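Long-range contact in 3,4-dihydroxy-2-butanone 4-phosphate synthase (Candida albicans, PDB 1TKS), which catalyses the conversion of D-ribulose 5-phosphate to formate and 3,4-dihydroxy-2-butanone 4-phosphate, a step of riboflavin biosynthesis: residues Ile22-Glu27 / Ile190-Ile195. Residues are numbered along the deposited sequence; the frame is centred on the assembly and turned at random.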
loop_
_atom_site.group_PDB
_atom_site.type_symbol
_atom_site.label_atom_id
_atom_site.label_comp_id
_atom_site.label_asym_id
_atom_site.label_seq_id
_atom_site.Cartn_x
_atom_site.Cartn_y
_atom_site.Cartn_z
ATOM N N ILE B 22 7.522 5.861 -16.794
ATOM C CA ILE B 22 7.875 6.599 -15.593
ATOM C C ILE B 22 7.324 7.979 -15.909
ATOM O O ILE B 22 7.628 8.548 -16.958
ATOM C CB ILE B 22 9.397 6.667 -15.390
ATOM C CG1 ILE B 22 9.935 5.264 -15.109
ATOM C CG2 ILE B 22 9.730 7.606 -14.229
ATOM C CD1 ILE B 22 11.450 5.147 -15.177
ATOM N N VAL B 23 6.498 8.502 -15.014
ATOM C CA VAL B 23 5.871 9.795 -15.234
ATOM C C VAL B 23 6.229 10.839 -14.177
ATOM O O VAL B 23 6.055 10.602 -12.985
ATOM C CB VAL B 23 4.332 9.621 -15.285
ATOM C CG1 VAL B 23 3.654 10.951 -15.511
ATOM C CG2 VAL B 23 3.961 8.642 -16.399
ATOM N N MET B 24 6.736 11.988 -14.629
ATOM C CA MET B 24 7.104 13.104 -13.750
ATOM C C MET B 24 6.101 14.218 -14.057
ATOM O O MET B 24 5.419 14.171 -15.083
ATOM C CB MET B 24 8.498 13.648 -14.078
ATOM C CG MET B 24 9.512 12.657 -14.543
ATOM S SD MET B 24 9.842 11.370 -13.304
ATOM C CE MET B 24 10.925 12.201 -12.226
ATOM N N ASP B 25 5.997 15.206 -13.174
ATOM C CA ASP B 25 5.091 16.333 -13.404
ATOM C C ASP B 25 5.568 17.163 -14.590
ATOM O O ASP B 25 4.784 17.519 -15.468
ATOM C CB ASP B 25 5.022 17.239 -12.177
ATOM C CG ASP B 25 4.169 16.663 -11.076
ATOM O OD1 ASP B 25 3.195 15.953 -11.392
ATOM O OD2 ASP B 25 4.462 16.936 -9.894
ATOM N N ASP B 26 6.852 17.499 -14.588
ATOM C CA ASP B 26 7.443 18.266 -15.676
ATOM C C ASP B 26 8.927 17.938 -15.772
ATOM O O ASP B 26 9.342 16.855 -15.366
ATOM C CB ASP B 26 7.192 19.777 -15.503
ATOM C CG ASP B 26 7.662 20.328 -14.163
ATOM O OD1 ASP B 26 7.111 21.374 -13.759
ATOM O OD2 ASP B 26 8.563 19.751 -13.528
ATOM N N GLU B 27 9.728 18.849 -16.310
ATOM C CA GLU B 27 11.149 18.571 -16.463
ATOM C C GLU B 27 12.026 18.811 -15.236
ATOM O O GLU B 27 13.205 18.468 -15.253
ATOM C CB GLU B 27 11.717 19.378 -17.637
ATOM C CG GLU B 27 10.979 19.191 -18.954
ATOM C CD GLU B 27 11.760 19.733 -20.138
ATOM O OE1 GLU B 27 12.651 20.583 -19.927
ATOM O OE2 GLU B 27 11.480 19.321 -21.284
ATOM N N ILE B 190 12.689 1.277 -19.318
ATOM C CA ILE B 190 11.393 1.931 -19.203
ATOM C C ILE B 190 11.510 3.386 -19.640
ATOM O O ILE B 190 12.395 4.114 -19.187
ATOM C CB ILE B 190 10.868 1.872 -17.754
ATOM C CG1 ILE B 190 10.693 0.410 -17.336
ATOM C CG2 ILE B 190 9.539 2.622 -17.639
ATOM C CD1 ILE B 190 10.295 0.224 -15.872
ATOM N N LYS B 191 10.616 3.791 -20.537
ATOM C CA LYS B 191 10.589 5.149 -21.066
ATOM C C LYS B 191 10.050 6.129 -20.031
ATOM O O LYS B 191 9.222 5.772 -19.193
ATOM C CB LYS B 191 9.725 5.195 -22.329
ATOM C CG LYS B 191 10.367 4.527 -23.545
ATOM C CD LYS B 191 9.324 4.227 -24.613
ATOM C CE LYS B 191 9.962 3.952 -25.967
ATOM N NZ LYS B 191 11.010 2.893 -25.902
ATOM N N ILE B 192 10.516 7.372 -20.109
ATOM C CA ILE B 192 10.117 8.411 -19.164
ATOM C C ILE B 192 9.456 9.585 -19.877
ATOM O O ILE B 192 9.916 10.013 -20.932
ATOM C CB ILE B 192 11.349 8.951 -18.401
ATOM C CG1 ILE B 192 12.128 7.786 -17.785
ATOM C CG2 ILE B 192 10.912 9.948 -17.329
ATOM C CD1 ILE B 192 13.457 8.196 -17.200
ATOM N N ILE B 193 8.370 10.092 -19.305
ATOM C CA ILE B 193 7.665 11.241 -19.871
ATOM C C ILE B 193 7.255 12.156 -18.722
ATOM O O ILE B 193 7.432 11.808 -17.554
ATOM C CB ILE B 193 6.359 10.831 -20.617
ATOM C CG1 ILE B 193 5.421 10.079 -19.667
ATOM C CG2 ILE B 193 6.684 9.968 -21.828
ATOM C CD1 ILE B 193 3.992 9.973 -20.174
ATOM N N ASN B 194 6.731 13.332 -19.042
ATOM C CA ASN B 194 6.248 14.220 -17.999
ATOM C C ASN B 194 4.887 14.767 -18.418
ATOM O O ASN B 194 4.564 14.805 -19.609
ATOM C CB ASN B 194 7.274 15.326 -17.661
ATOM C CG ASN B 194 7.524 16.295 -18.800
ATOM O OD1 ASN B 194 6.710 17.176 -19.071
ATOM N ND2 ASN B 194 8.666 16.144 -19.466
ATOM N N ILE B 195 4.078 15.147 -17.435
ATOM C CA ILE B 195 2.729 15.637 -17.698
ATOM C C ILE B 195 2.676 16.899 -18.534
ATOM O O ILE B 195 1.800 17.043 -19.382
ATOM C CB ILE B 195 1.963 15.857 -16.382
ATOM C CG1 ILE B 195 1.805 14.513 -15.666
ATOM C CG2 ILE B 195 0.603 16.490 -16.661
ATOM C CD1 ILE B 195 1.182 14.606 -14.286
HETATM O O HOH W 1 9.555 17.774 -21.844
#
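Ile22 and Ile192 run alongside each other in the same direction, CD1 of Ile22 3.8 Å from CG1 of Ile192. Ile190 meets Ile22 at about a right angle, its CG2 lying 3.7 Å from Ile22 CG1; that branch of Ile22 stands anti to the carbonyl carbon (chi1 -66°). Met24 shares this face of the sheet and turns CG to Ile192 CG2, 4.1 Å away. On the other face Val23 CG2 packs alongside Ile193 CG1 at 3.9 Å, while Val23 CG1, anti to its own backbone N, reaches Ile195 CG1.

Four backbone bonds establish parallel pairing: Ile22 N to Lys191 O, Ile193 N to Ile22 O, Met24 N to Ile193 O and Ile195 N to Met24 O. Ile22 thus bonds to the residues on either side of its partner Ile192, and the strand axes run at 23°. The first bond is nearly straight, with 174° at its hydrogen. These bonds add strand 191-194 to a mixed sheet ordered 162-166, 34-38, 21-24, 191-194, in which it is an outermost strand within the chain. Helix 178-188 packs on the Ile22 and Met24 face, helix 145-155 against Ile193 and Ile195.

Asn194 is the N-cap of helix 195-203, with OD1 accepting from Gln197 N. Its ND2 donates over 3.0 Å to a water that in turn donates to Glu27 OE2. Asp25 OD1 lies 3.8 Å from Ile195 CD1 and is hydrogen-bonded to NE2 of His145, a probable magnesium ligand, which places the turn after strand 21-24 beside the likely metal site.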